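Side-chain contacts in nicotinate phosphoribosyltransferase (Vibrio cholerae, PDB 4HL7), which probably catalyses the ATP-driven transfer of a phosphoribosyl group from phosphoribosyl diphosphate to nicotinate, giving the nicotinate ribonucleotide from which NAD is made: residues L19-Y22 with K23-M27; R69-D72 with A73-H76; I75-L78 with T79-P83; T213-Y216 with H217-R220. All blocks are in the same frame, centred on the assembly; numbering follows the deposited sequence.

The four contacts are each local, and they follow the chain in numerical order. Interaction 1 opens helix 21-33, interactions 2 and 3 share helix 72-81 through Ile75 and His76, and interaction 4 starts helix 216-222 just after strand 210-213 of the parallel sheet. The centres of interactions 2 and 3 lie about 9 Å apart, and that of interaction 4 is about 11 Å from interaction 1 and 12 Å from interaction 3. Three helices therefore meet. The salt bridge between Asp74 OD1 and Arg220 NH1 (2.8 Å) ties interaction 2 to interaction 4, and Tyr77 and Tyr216 pack between helices, so the N-terminal region is fastened to the barrel-like family region.

Interaction 1 (L19-Y22 with K23-M27)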
loop_
_atom_site.group_PDB
_atom_site.type_symbol
_atom_site.label_atom_id
_atom_site.label_comp_id
_atom_site.label_asym_id
_atom_site.label_seq_id
_atom_site.Cartn_x
_atom_site.Cartn_y
_atom_site.Cartn_z
ATOM N N LEU A 19 -8.696 6.701 -1.812
ATOM C CA LEU A 19 -8.001 5.440 -1.867
ATOM C C LEU A 19 -6.601 5.691 -2.385
ATOM O O LEU A 19 -6.320 6.833 -2.854
ATOM C CB LEU A 19 -8.747 4.403 -2.772
ATOM C CG LEU A 19 -9.447 4.876 -4.066
ATOM C CD1 LEU A 19 -8.455 5.341 -5.119
ATOM C CD2 LEU A 19 -10.272 3.686 -4.605
ATOM N N ASP A 20 -5.730 4.660 -2.340
ATOM C CA ASP A 20 -4.350 4.858 -2.891
ATOM C C ASP A 20 -4.427 4.959 -4.394
ATOM O O ASP A 20 -5.023 4.108 -5.045
ATOM C CB ASP A 20 -3.454 3.690 -2.488
ATOM C CG ASP A 20 -3.044 3.738 -0.986
ATOM O OD1 ASP A 20 -3.156 4.817 -0.331
ATOM O OD2 ASP A 20 -2.574 2.682 -0.504
ATOM N N ALA A 21 -3.742 5.962 -4.954
ATOM C CA ALA A 21 -3.817 6.272 -6.355
ATOM C C ALA A 21 -3.380 5.102 -7.184
ATOM O O ALA A 21 -3.914 4.896 -8.300
ATOM C CB ALA A 21 -2.910 7.467 -6.628
ATOM N N TYR A 22 -2.413 4.325 -6.681
ATOM C CA TYR A 22 -1.899 3.205 -7.504
ATOM C C TYR A 22 -2.984 2.125 -7.772
ATOM O O TYR A 22 -2.800 1.319 -8.649
ATOM C CB TYR A 22 -0.672 2.528 -6.847
ATOM C CG TYR A 22 -1.051 1.469 -5.767
ATOM C CD1 TYR A 22 -1.041 1.784 -4.417
ATOM C CD2 TYR A 22 -1.444 0.156 -6.128
ATOM C CE1 TYR A 22 -1.379 0.850 -3.438
ATOM C CE2 TYR A 22 -1.809 -0.782 -5.156
ATOM C CZ TYR A 22 -1.781 -0.431 -3.806
ATOM O OH TYR A 22 -2.136 -1.357 -2.835
ATOM N N LYS A 23 -4.089 2.116 -6.995
ATOM C CA LYS A 23 -5.156 1.160 -7.218
ATOM C C LYS A 23 -5.910 1.496 -8.477
ATOM O O LYS A 23 -6.191 0.598 -9.307
ATOM C CB LYS A 23 -6.106 1.084 -5.982
ATOM C CG LYS A 23 -5.359 0.566 -4.767
ATOM C CD LYS A 23 -5.810 -0.806 -4.277
ATOM C CE LYS A 23 -5.260 -1.928 -5.108
ATOM N NZ LYS A 23 -5.676 -3.249 -4.528
ATOM N N ILE A 24 -6.214 2.770 -8.662
ATOM C CA ILE A 24 -6.834 3.223 -9.914
ATOM C C ILE A 24 -5.860 3.072 -11.074
ATOM O O ILE A 24 -6.231 2.665 -12.206
ATOM C CB ILE A 24 -7.355 4.695 -9.796
ATOM C CG1 ILE A 24 -8.688 4.678 -9.001
ATOM C CG2 ILE A 24 -7.628 5.317 -11.196
ATOM C CD1 ILE A 24 -9.331 6.072 -8.824
ATOM N N ASN A 25 -4.601 3.428 -10.825
ATOM C CA ASN A 25 -3.649 3.309 -11.886
ATOM C C ASN A 25 -3.491 1.852 -12.358
ATOM O O ASN A 25 -3.555 1.579 -13.575
ATOM C CB ASN A 25 -2.320 3.929 -11.456
ATOM C CG ASN A 25 -2.455 5.387 -11.117
ATOM O OD1 ASN A 25 -3.495 6.049 -11.414
ATOM N ND2 ASN A 25 -1.409 5.927 -10.436
HETATM N N MSE A 26 -3.342 0.911 -11.415
HETATM C CA MSE A 26 -3.227 -0.481 -11.745
HETATM C C MSE A 26 -4.537 -0.952 -12.350
HETATM O O MSE A 26 -4.530 -1.781 -13.252
HETATM C CB MSE A 26 -2.877 -1.257 -10.469
HETATM C CG MSE A 26 -2.401 -2.628 -10.763
HETATM SE SE MSE A 26 -1.660 -3.209 -9.002
HETATM C CE MSE A 26 -0.772 -2.078 -8.234
HETATM N N MSE A 27 -5.665 -0.381 -11.936
HETATM C CA MSE A 27 -6.928 -0.773 -12.605
HETATM C C MSE A 27 -6.896 -0.473 -14.091
HETATM O O MSE A 27 -7.445 -1.231 -14.919
HETATM C CB MSE A 27 -8.082 -0.007 -11.929
HETATM C CG MSE A 27 -9.435 -0.516 -12.488
HETATM SE SE MSE A 27 -10.811 0.568 -11.563
HETATM C CE MSE A 27 -12.491 -0.016 -12.383
#
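Lys23 lays its aliphatic chain over one face of the Tyr22 ring, with CG 3.9 Å from the centroid of that ring and 17° off its normal, a CH-pi contact. The two side chains run the same way although they are neighbours in sequence. Tyrosine turns CG to lie between its own N and carbonyl carbon (chi1 83°), while lysine bends at chi2 and chi3, which brings Lys23 CE within 3.6 Å of Tyr22 CE2. A long flexible chain suits this place, because its methylenes can cover a ring while the ammonium travels on to Glu132, Glu233 and the carbonyl of Ile129. The Tyr22 hydroxyl bonds to Arg187. On another side of the turn, Leu19 CD1 meets Ile24 CD1 at 3.9 Å, the two branched chains crossing at about a right angle. The backbone secures the helix start: Lys23 N donates to Asp20 O (2.9 Å), and Asn25 N to Ala21 O (3.0 Å). Asn25 OD1 accepts from elsewhere, pairing with the Tyr216 hydroxyl. The start of helix 21-33 and the residues leading into it are largely buried among helices 131-147, 216-222 and 232-241, with Leu19 resting on the first and Ala21 on the second.

Interaction 2 (R69-D72 with A73-H76); sequences RFSD and ADIH
Asp74 folds back over Phe70 and Ser71, just before its helix, and each of its atoms finds something there. CB lies near the plane of the Phe70 ring, at its edge, and also beside Ser71 O. CG sits 3.3 Å from Ser71 OG. Of the two carboxylate oxygens, OD1 leaves the turn to form a salt bridge with Arg220, while OD2 takes the N-H of Ser71: the Ser71 N to Asp74 OD2 bond is 3.0 Å long and essentially straight at 179°, though it reaches the oxygen from above the carboxylate plane. A water donates to the same OD2 at 2.6 Å and to Arg69 O at 2.8 Å, so it links the acid to the incoming loop. Three groups therefore hold the carboxylate, which probably keeps it charged.

The Ser71 hydroxyl, held between its own backbone N and carbonyl carbon (chi1 73°), accepts from Asp74 N with OG 3.0 Å away. Serine suits this place because its short arm can reach an amide N-H of the first helical turn, where the usual i-4 backbone acceptor is missing. One turn on, Ile75 N donates to Ser71 O (3.1 Å) and His76 N to Asp72 O (2.8 Å), and the His76 ring lies with one face over that Asp72 oxygen. The apolar side is closed by Phe70 CB against Ile75 CD1 at 3.9 Å, both facing helix 87-93. Reciprocal Ser71-Asp74 bonds make a capping box, and the Phe70-Ile75 pair flanking it is a hydrophobic staple, together a classic helix N-terminus.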
loop_
_atom_site.group_PDB
_atom_site.type_symbol
_atom_site.label_atom_id
_atom_site.label_comp_id
_atom_site.label_asym_id
_atom_site.label_seq_id
_atom_site.Cartn_x
_atom_site.Cartn_y
_atom_site.Cartn_z
ATOM N N ARG A 69 -20.310 6.226 -6.684
ATOM C CA ARG A 69 -20.093 6.331 -8.145
ATOM C C ARG A 69 -18.938 7.273 -8.400
ATOM O O ARG A 69 -18.694 8.148 -7.578
ATOM C CB ARG A 69 -21.365 6.885 -8.809
ATOM C CG ARG A 69 -22.618 6.032 -8.562
ATOM C CD ARG A 69 -22.560 4.806 -9.473
ATOM N NE ARG A 69 -23.781 3.987 -9.485
ATOM C CZ ARG A 69 -24.095 3.069 -8.559
ATOM N NH1 ARG A 69 -23.305 2.846 -7.505
ATOM N NH2 ARG A 69 -25.206 2.370 -8.682
ATOM N N PHE A 70 -18.278 7.173 -9.556
ATOM C CA PHE A 70 -17.380 8.281 -9.942
ATOM C C PHE A 70 -18.217 9.423 -10.488
ATOM O O PHE A 70 -18.998 9.192 -11.426
ATOM C CB PHE A 70 -16.376 7.818 -11.004
ATOM C CG PHE A 70 -15.278 6.929 -10.464
ATOM C CD1 PHE A 70 -14.150 7.471 -9.839
ATOM C CD2 PHE A 70 -15.379 5.545 -10.552
ATOM C CE1 PHE A 70 -13.147 6.625 -9.344
ATOM C CE2 PHE A 70 -14.380 4.701 -10.060
ATOM C CZ PHE A 70 -13.245 5.236 -9.460
ATOM N N SER A 71 -17.992 10.648 -10.005
ATOM C CA SER A 71 -18.742 11.836 -10.473
ATOM C C SER A 71 -18.014 12.417 -11.673
ATOM O O SER A 71 -16.859 12.076 -11.943
ATOM C CB SER A 71 -18.851 12.889 -9.386
ATOM O OG SER A 71 -17.603 13.538 -9.182
ATOM N N ASP A 72 -18.666 13.298 -12.422
ATOM C CA ASP A 72 -17.948 13.905 -13.553
ATOM C C ASP A 72 -16.763 14.704 -13.061
ATOM O O ASP A 72 -15.704 14.690 -13.702
ATOM C CB ASP A 72 -18.888 14.747 -14.441
ATOM C CG ASP A 72 -19.976 13.918 -15.031
ATOM O OD1 ASP A 72 -21.151 14.184 -14.699
ATOM O OD2 ASP A 72 -19.653 12.947 -15.777
ATOM N N ALA A 73 -16.912 15.312 -11.887
ATOM C CA ALA A 73 -15.843 16.026 -11.263
ATOM C C ALA A 73 -14.666 15.141 -10.863
ATOM O O ALA A 73 -13.522 15.603 -10.916
ATOM C CB ALA A 73 -16.329 16.813 -10.055
ATOM N N ASP A 74 -14.932 13.903 -10.420
ATOM C CA ASP A 74 -13.839 12.978 -10.136
ATOM C C ASP A 74 -13.100 12.682 -11.418
ATOM O O ASP A 74 -11.851 12.585 -11.442
ATOM C CB ASP A 74 -14.375 11.658 -9.585
ATOM C CG ASP A 74 -15.030 11.808 -8.206
ATOM O OD1 ASP A 74 -14.742 12.778 -7.494
ATOM O OD2 ASP A 74 -15.876 10.967 -7.882
ATOM N N ILE A 75 -13.861 12.439 -12.475
ATOM C CA ILE A 75 -13.267 12.062 -13.772
ATOM C C ILE A 75 -12.460 13.231 -14.368
ATOM O O ILE A 75 -11.326 13.019 -14.905
ATOM C CB ILE A 75 -14.308 11.526 -14.768
ATOM C CG1 ILE A 75 -15.043 10.312 -14.163
ATOM C CG2 ILE A 75 -13.636 11.057 -16.065
ATOM C CD1 ILE A 75 -14.171 9.101 -13.941
ATOM N N HIS A 76 -13.021 14.430 -14.273
ATOM C CA HIS A 76 -12.348 15.675 -14.695
ATOM C C HIS A 76 -11.053 15.813 -13.929
ATOM O O HIS A 76 -9.992 16.153 -14.507
ATOM C CB HIS A 76 -13.226 16.922 -14.455
ATOM C CG HIS A 76 -14.459 17.020 -15.381
ATOM N ND1 HIS A 76 -14.455 16.572 -16.685
ATOM C CD2 HIS A 76 -15.756 17.550 -15.152
ATOM C CE1 HIS A 76 -15.683 16.811 -17.253
ATOM N NE2 HIS A 76 -16.476 17.399 -16.319
HETATM O O HOH W 1 -16.729 9.429 -5.989
#

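Interaction 3 (I75-L78 with T79-P83); sequences IHYL and TQHAP
Ile75 O is gripped twice by Thr79: by the backbone N at 2.8 Å and by the hydroxyl OG1 at 3.0 Å. The two donors do not approach alike, since the amide is only slightly tilted from the carbonyl plane whereas OG1 comes from well above it. Thr79 OG1 lies beside its own backbone N (chi1 -67°), which lets it fold back and gives the hydroxyl of this exposed residue a partner within the helix, a common intrahelical side-chain bond.

A further turn-to-turn pair joins Tyr77 and His81. Their ring planes are only 18° apart but slid so far that the rings barely overlap, with centroids 4.9 Å apart. What lies over the tyrosine face is His81 CB, 4.1 Å from the centroid of the Tyr77 ring, a CH-pi contact. An aromatic ring suits Tyr77 because it also packs on Tyr216 and Ala219 of helix 216-222. Leu78 CD2 touches Ala82 CB at 4.1 Å, and the small methyl fits beside Tyr216.

Ala82 has left helical backbone angles, and although Ala82 N still reaches Leu78 O (2.9 Å), the bond is bent to 138°. Pro83 brings no N-H to continue the pattern: together, a typical helix C-terminus.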
loop_
_atom_site.group_PDB
_atom_site.type_symbol
_atom_site.label_atom_id
_atom_site.label_comp_id
_atom_site.label_asym_id
_atom_site.label_seq_id
_atom_site.Cartn_x
_atom_site.Cartn_y
_atom_site.Cartn_z
ATOM N N ILE A 75 -13.861 12.439 -12.475
ATOM C CA ILE A 75 -13.267 12.062 -13.772
ATOM C C ILE A 75 -12.460 13.231 -14.368
ATOM O O ILE A 75 -11.326 13.019 -14.905
ATOM C CB ILE A 75 -14.308 11.526 -14.768
ATOM C CG1 ILE A 75 -15.043 10.312 -14.163
ATOM C CG2 ILE A 75 -13.636 11.057 -16.065
ATOM C CD1 ILE A 75 -14.171 9.101 -13.941
ATOM N N HIS A 76 -13.021 14.430 -14.273
ATOM C CA HIS A 76 -12.348 15.675 -14.695
ATOM C C HIS A 76 -11.053 15.813 -13.929
ATOM O O HIS A 76 -9.992 16.153 -14.507
ATOM C CB HIS A 76 -13.226 16.922 -14.455
ATOM C CG HIS A 76 -14.459 17.020 -15.381
ATOM N ND1 HIS A 76 -14.455 16.572 -16.685
ATOM C CD2 HIS A 76 -15.756 17.550 -15.152
ATOM C CE1 HIS A 76 -15.683 16.811 -17.253
ATOM N NE2 HIS A 76 -16.476 17.399 -16.319
ATOM N N TYR A 77 -11.087 15.528 -12.626
ATOM C CA TYR A 77 -9.860 15.612 -11.813
ATOM C C TYR A 77 -8.784 14.638 -12.350
ATOM O O TYR A 77 -7.635 15.025 -12.569
ATOM C CB TYR A 77 -10.130 15.349 -10.303
ATOM C CG TYR A 77 -8.817 15.185 -9.540
ATOM C CD1 TYR A 77 -8.334 13.916 -9.192
ATOM C CD2 TYR A 77 -8.046 16.305 -9.222
ATOM C CE1 TYR A 77 -7.099 13.759 -8.554
ATOM C CE2 TYR A 77 -6.817 16.165 -8.569
ATOM C CZ TYR A 77 -6.354 14.898 -8.237
ATOM O OH TYR A 77 -5.149 14.765 -7.599
ATOM N N LEU A 78 -9.150 13.397 -12.608
ATOM C CA LEU A 78 -8.158 12.470 -13.113
ATOM C C LEU A 78 -7.686 12.838 -14.529
ATOM O O LEU A 78 -6.540 12.585 -14.902
ATOM C CB LEU A 78 -8.704 11.038 -13.155
ATOM C CG LEU A 78 -9.028 10.455 -11.752
ATOM C CD1 LEU A 78 -9.616 9.062 -11.965
ATOM C CD2 LEU A 78 -7.749 10.387 -10.915
ATOM N N THR A 79 -8.596 13.335 -15.348
ATOM C CA THR A 79 -8.198 13.757 -16.680
ATOM C C THR A 79 -7.023 14.745 -16.640
ATOM O O THR A 79 -6.072 14.596 -17.402
ATOM C CB THR A 79 -9.388 14.400 -17.422
ATOM O OG1 THR A 79 -10.343 13.385 -17.665
ATOM C CG2 THR A 79 -8.922 14.999 -18.790
ATOM N N GLN A 80 -7.138 15.762 -15.798
ATOM C CA GLN A 80 -6.135 16.833 -15.648
ATOM C C GLN A 80 -4.906 16.402 -14.848
ATOM O O GLN A 80 -3.757 16.642 -15.264
ATOM C CB GLN A 80 -6.755 18.063 -14.979
ATOM C CG GLN A 80 -5.734 19.177 -14.700
ATOM C CD GLN A 80 -6.363 20.548 -14.433
ATOM O OE1 GLN A 80 -7.565 20.758 -14.632
ATOM N NE2 GLN A 80 -5.541 21.492 -14.023
ATOM N N HIS A 81 -5.138 15.748 -13.708
ATOM C CA HIS A 81 -4.051 15.496 -12.773
ATOM C C HIS A 81 -3.435 14.128 -12.820
ATOM O O HIS A 81 -2.422 13.874 -12.156
ATOM C CB HIS A 81 -4.446 15.911 -11.362
ATOM C CG HIS A 81 -4.792 17.374 -11.258
ATOM N ND1 HIS A 81 -3.864 18.327 -10.996
ATOM C CD2 HIS A 81 -5.990 18.042 -11.481
ATOM C CE1 HIS A 81 -4.461 19.550 -10.985
ATOM N NE2 HIS A 81 -5.756 19.377 -11.288
ATOM N N ALA A 82 -4.035 13.242 -13.619
ATOM C CA ALA A 82 -3.513 11.891 -13.884
ATOM C C ALA A 82 -3.554 11.661 -15.399
ATOM O O ALA A 82 -4.256 10.761 -15.937
ATOM C CB ALA A 82 -4.318 10.821 -13.085
ATOM N N PRO A 83 -2.745 12.449 -16.121
ATOM C CA PRO A 83 -2.733 12.485 -17.585
ATOM C C PRO A 83 -2.299 11.178 -18.268
ATOM O O PRO A 83 -2.571 10.989 -19.454
ATOM C CB PRO A 83 -1.730 13.628 -17.905
ATOM C CG PRO A 83 -0.851 13.685 -16.729
ATOM C CD PRO A 83 -1.696 13.319 -15.518
#

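Interaction 4 (T213-Y216 with H217-R220); sequences TSNY and HFAR
His217 sets its CB 3.3 Å from Asn215 OD1, at the start of a helix whose N-cap is Asn215. The turn leads from strand 210-213 of the parallel sheet into helix 216-222. The imidazole of His217 itself heads away, its ND1 bonding to Ser15.

Phe218 comes next and supplies the capping bond: its N donates to Asn215 OD1 at 2.9 Å, arriving from above the amide's carbonyl plane. Asparagine swings CG opposite its own backbone N (chi1 -172°), which carries the oxygen round to the Phe218 amide; its other end, ND2, is held by Thr186 and Asp18, and this fixes which way the amide is turned. The Phe218 ring leans across the same amide, with CD2 3.5 Å from Asn215 CG and the two planes 39° apart, while Phe218 also packs on helix 192-205.

Ala219 gives its N-H to Asn215 O (2.8 Å), and its methyl meets Thr213 CG2 at 3.8 Å; a small residue suits a spot pressed against the strand's end. Arg220 then closes the turn, its N donating to Tyr216 O at 2.9 Å. Behind the cap lies an ST turn: Thr213 OG1, which is also bonded to Glu183, accepts from Asn215 N at 3.1 Å in a nearly straight bond of 166°.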
loop_
_atom_site.group_PDB
_atom_site.type_symbol
_atom_site.label_atom_id
_atom_site.label_comp_id
_atom_site.label_asym_id
_atom_site.label_seq_id
_atom_site.Cartn_x
_atom_site.Cartn_y
_atom_site.Cartn_z
ATOM N N THR A 213 1.011 12.806 -1.827
ATOM C CA THR A 213 0.211 11.837 -1.036
ATOM C C THR A 213 -0.268 10.768 -1.980
ATOM O O THR A 213 -0.468 11.032 -3.167
ATOM C CB THR A 213 -1.010 12.537 -0.378
ATOM O OG1 THR A 213 -1.847 11.545 0.195
ATOM C CG2 THR A 213 -1.837 13.331 -1.393
ATOM N N SER A 214 -0.410 9.529 -1.485
ATOM C CA SER A 214 -0.980 8.491 -2.331
ATOM C C SER A 214 -2.502 8.619 -2.491
ATOM O O SER A 214 -3.058 7.990 -3.366
ATOM C CB SER A 214 -0.648 7.092 -1.784
ATOM O OG SER A 214 -1.252 6.989 -0.505
ATOM N N ASN A 215 -3.162 9.438 -1.657
ATOM C CA ASN A 215 -4.599 9.522 -1.690
ATOM C C ASN A 215 -5.087 10.535 -2.776
ATOM O O ASN A 215 -4.825 11.724 -2.657
ATOM C CB ASN A 215 -5.087 9.903 -0.288
ATOM C CG ASN A 215 -6.598 9.822 -0.153
ATOM O OD1 ASN A 215 -7.329 10.516 -0.851
ATOM N ND2 ASN A 215 -7.065 8.929 0.709
ATOM N N TYR A 216 -5.814 10.051 -3.797
ATOM C CA TYR A 216 -6.281 10.946 -4.887
ATOM C C TYR A 216 -7.222 12.016 -4.332
ATOM O O TYR A 216 -7.150 13.234 -4.707
ATOM C CB TYR A 216 -7.025 10.132 -5.986
ATOM C CG TYR A 216 -6.146 9.733 -7.172
ATOM C CD1 TYR A 216 -5.242 10.639 -7.716
ATOM C CD2 TYR A 216 -6.252 8.456 -7.749
ATOM C CE1 TYR A 216 -4.436 10.291 -8.825
ATOM C CE2 TYR A 216 -5.468 8.083 -8.852
ATOM C CZ TYR A 216 -4.587 9.026 -9.415
ATOM O OH TYR A 216 -3.766 8.669 -10.509
ATOM N N HIS A 217 -8.155 11.592 -3.494
ATOM C CA HIS A 217 -9.145 12.539 -2.934
ATOM C C HIS A 217 -8.521 13.701 -2.202
ATOM O O HIS A 217 -8.926 14.890 -2.383
ATOM C CB HIS A 217 -10.113 11.801 -2.006
ATOM C CG HIS A 217 -11.203 12.681 -1.447
ATOM N ND1 HIS A 217 -12.396 12.810 -2.033
ATOM C CD2 HIS A 217 -11.225 13.507 -0.330
ATOM C CE1 HIS A 217 -13.159 13.662 -1.330
ATOM N NE2 HIS A 217 -12.455 14.078 -0.283
ATOM N N PHE A 218 -7.527 13.401 -1.380
ATOM C CA PHE A 218 -6.835 14.439 -0.585
ATOM C C PHE A 218 -5.771 15.152 -1.427
ATOM O O PHE A 218 -5.505 16.308 -1.167
ATOM C CB PHE A 218 -6.236 13.823 0.714
ATOM C CG PHE A 218 -7.289 13.475 1.745
ATOM C CD1 PHE A 218 -8.272 14.415 2.103
ATOM C CD2 PHE A 218 -7.333 12.189 2.329
ATOM C CE1 PHE A 218 -9.310 14.085 2.991
ATOM C CE2 PHE A 218 -8.332 11.874 3.234
ATOM C CZ PHE A 218 -9.327 12.803 3.565
ATOM N N ALA A 219 -5.229 14.492 -2.460
ATOM C CA ALA A 219 -4.373 15.197 -3.454
ATOM C C ALA A 219 -5.193 16.328 -4.101
ATOM O O ALA A 219 -4.747 17.469 -4.169
ATOM C CB ALA A 219 -3.818 14.245 -4.511
ATOM N N ARG A 220 -6.414 16.010 -4.502
ATOM C CA ARG A 220 -7.355 17.050 -4.944
ATOM C C ARG A 220 -7.612 18.127 -3.931
ATOM O O ARG A 220 -7.475 19.304 -4.259
ATOM C CB ARG A 220 -8.676 16.463 -5.457
ATOM C CG ARG A 220 -9.684 17.513 -5.971
ATOM C CD ARG A 220 -10.939 16.862 -6.591
ATOM N NE ARG A 220 -11.588 15.936 -5.662
ATOM C CZ ARG A 220 -12.542 15.064 -5.986
ATOM N NH1 ARG A 220 -13.007 15.013 -7.242
ATOM N NH2 ARG A 220 -13.048 14.251 -5.050
#